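Long-range contact in glycoside hydrolase family protein (Novosphingobium sp. PP1Y, PDB 6Q2F), which probably hydrolyses terminal alpha-L-rhamnose residues from glycosides, as a bacterial alpha-L-rhamnosidase with a bound sodium ion: residues Ala1058-Asn1063 with Leu1090-Ala1095. Residues are numbered along the deposited sequence; the frame is centred on the assembly and turned at random.
Sequences AQVSVN and LEIRVA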
loop_
_atom_site.group_PDB
_atom_site.type_symbol
_atom_site.label_atom_id
_atom_site.label_comp_id
_atom_site.label_asym_id
_atom_site.label_seq_id
_atom_site.Cartn_x
_atom_site.Cartn_y
_atom_site.Cartn_z
ATOM N N ALA A 1058 31.554 -7.999 -7.163
ATOM C CA ALA A 1058 32.965 -7.809 -7.214
ATOM C C ALA A 1058 33.445 -6.505 -7.765
ATOM O O ALA A 1058 33.080 -6.095 -8.819
ATOM C CB ALA A 1058 33.585 -8.928 -8.003
ATOM N N GLN A 1059 34.320 -5.875 -7.026
ATOM C CA GLN A 1059 34.930 -4.627 -7.469
ATOM C C GLN A 1059 36.300 -4.964 -8.053
ATOM O O GLN A 1059 37.080 -5.676 -7.421
ATOM C CB GLN A 1059 35.022 -3.630 -6.294
ATOM C CG GLN A 1059 35.699 -2.286 -6.586
ATOM C CD GLN A 1059 37.226 -2.396 -6.625
ATOM O OE1 GLN A 1059 37.849 -2.949 -5.715
ATOM N NE2 GLN A 1059 37.827 -1.878 -7.689
ATOM N N VAL A 1060 36.587 -4.468 -9.260
ATOM C CA VAL A 1060 37.761 -4.877 -10.023
ATOM C C VAL A 1060 38.686 -3.687 -10.229
ATOM O O VAL A 1060 38.252 -2.627 -10.696
ATOM C CB VAL A 1060 37.368 -5.487 -11.377
ATOM C CG1 VAL A 1060 38.636 -5.816 -12.212
ATOM C CG2 VAL A 1060 36.517 -6.719 -11.141
ATOM N N SER A 1061 39.962 -3.876 -9.907
ATOM C CA SER A 1061 41.018 -2.908 -10.159
ATOM C C SER A 1061 42.053 -3.529 -11.089
ATOM O O SER A 1061 42.554 -4.626 -10.823
ATOM C CB SER A 1061 41.682 -2.455 -8.853
ATOM O OG SER A 1061 40.753 -1.715 -8.069
ATOM N N VAL A 1062 42.365 -2.826 -12.174
ATOM C CA VAL A 1062 43.352 -3.262 -13.157
ATOM C C VAL A 1062 44.487 -2.246 -13.142
ATOM O O VAL A 1062 44.257 -1.056 -13.380
ATOM C CB VAL A 1062 42.730 -3.395 -14.554
ATOM C CG1 VAL A 1062 43.805 -3.717 -15.603
ATOM C CG2 VAL A 1062 41.645 -4.458 -14.541
ATOM N N ASN A 1063 45.699 -2.708 -12.857
ATOM C CA ASN A 1063 46.847 -1.826 -12.624
ATOM C C ASN A 1063 46.473 -0.688 -11.677
ATOM O O ASN A 1063 46.718 0.488 -11.957
ATOM C CB ASN A 1063 47.404 -1.270 -13.934
ATOM C CG ASN A 1063 47.694 -2.347 -14.949
ATOM O OD1 ASN A 1063 48.398 -3.315 -14.655
ATOM N ND2 ASN A 1063 47.121 -2.205 -16.150
ATOM N N LEU A 1090 45.882 -7.442 -11.424
ATOM C CA LEU A 1090 44.443 -7.635 -11.318
ATOM C C LEU A 1090 44.128 -7.865 -9.850
ATOM O O LEU A 1090 44.729 -8.738 -9.216
ATOM C CB LEU A 1090 43.980 -8.830 -12.163
ATOM C CG LEU A 1090 42.493 -9.205 -12.124
ATOM C CD1 LEU A 1090 41.618 -8.055 -12.632
ATOM C CD2 LEU A 1090 42.259 -10.438 -13.008
ATOM N N GLU A 1091 43.204 -7.075 -9.310
ATOM C CA GLU A 1091 42.715 -7.252 -7.947
ATOM C C GLU A 1091 41.202 -7.186 -7.982
ATOM O O GLU A 1091 40.635 -6.263 -8.573
ATOM C CB GLU A 1091 43.243 -6.179 -6.986
ATOM C CG GLU A 1091 44.699 -5.803 -7.152
ATOM C CD GLU A 1091 45.122 -4.784 -6.114
ATOM O OE1 GLU A 1091 44.743 -4.956 -4.927
ATOM O OE2 GLU A 1091 45.802 -3.803 -6.492
ATOM N N ILE A 1092 40.556 -8.170 -7.367
ATOM C CA ILE A 1092 39.113 -8.331 -7.438
ATOM C C ILE A 1092 38.612 -8.500 -6.015
ATOM O O ILE A 1092 38.913 -9.507 -5.364
ATOM C CB ILE A 1092 38.707 -9.525 -8.302
ATOM C CG1 ILE A 1092 39.301 -9.372 -9.709
ATOM C CG2 ILE A 1092 37.190 -9.656 -8.315
ATOM C CD1 ILE A 1092 38.871 -10.438 -10.688
ATOM N N ARG A 1093 37.861 -7.511 -5.521
ATOM C CA ARG A 1093 37.358 -7.547 -4.161
ATOM C C ARG A 1093 35.937 -8.089 -4.224
ATOM O O ARG A 1093 35.030 -7.416 -4.744
ATOM C CB ARG A 1093 37.432 -6.159 -3.533
ATOM C CG ARG A 1093 38.863 -5.769 -3.150
ATOM C CD ARG A 1093 39.020 -4.282 -2.854
ATOM N NE ARG A 1093 38.172 -3.838 -1.751
ATOM C CZ ARG A 1093 37.080 -3.093 -1.900
ATOM N NH1 ARG A 1093 36.687 -2.695 -3.113
ATOM N NH2 ARG A 1093 36.383 -2.743 -0.834
ATOM N N VAL A 1094 35.751 -9.328 -3.768
ATOM C CA VAL A 1094 34.450 -9.986 -3.799
ATOM C C VAL A 1094 33.830 -9.923 -2.415
ATOM O O VAL A 1094 34.453 -10.326 -1.424
ATOM C CB VAL A 1094 34.541 -11.444 -4.265
ATOM C CG1 VAL A 1094 33.135 -12.038 -4.300
ATOM C CG2 VAL A 1094 35.209 -11.530 -5.630
ATOM N N ALA A 1095 32.600 -9.428 -2.353
ATOM C CA ALA A 1095 31.801 -9.396 -1.140
ATOM C C ALA A 1095 30.659 -10.395 -1.273
ATOM O O ALA A 1095 30.072 -10.537 -2.355
ATOM C CB ALA A 1095 31.228 -7.992 -0.900
HETATM O O HOH W 1 40.009 -4.358 -6.193
HETATM O O HOH W 2 45.380 -3.678 -9.884
#
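Gln1059 and Arg1093 face each other as a hydrogen-bonded pair of two antiparallel strands, and their side chains meet as well. Arg1093 NH1 donates to Gln1059 OE1 at 2.9 Å; the acceptor lies in the guanidinium plane, whereas the donor stands 29° off the amide plane. Arg1093 bends at chi3 (60°), which turns the NH1 edge of the guanidinium toward Gln1059, with NH1 beside its CB and CG. In Gln1059, CG anti to the backbone N (chi1 177°) and a bend at chi2 lay the amide along its own strand, where NE2 donates to Ser1061 OG at 3.0 Å. NE2 also bonds Asp1066 on the next strand; a donor at OE1 and this carboxylate at NE2 support the orientation of the amide. A water sits 2.6 Å from Gln1059 OE1, within weak hydrogen-bonding range of Glu1091 O, and cannot serve every acceptor near it at once. Beneath this polar layer, paired backbone bonds join Gln1059 with Arg1093 and Ser1061 with Glu1091, the straightest being Ser1061 N to Glu1091 O at 2.8 Å. The other face is apolar: Ala1058 CB touches Ile1092 CG2 at 3.7 Å, and Leu1090 CD1 reaches diagonally to Val1060 CG1 at 3.8 Å. Leu1049 and Leu1051 of strand 1047-1055, in the second sheet, cover this face, a packing typical of a beta-sandwich and consistent with a galactose-binding-like domain.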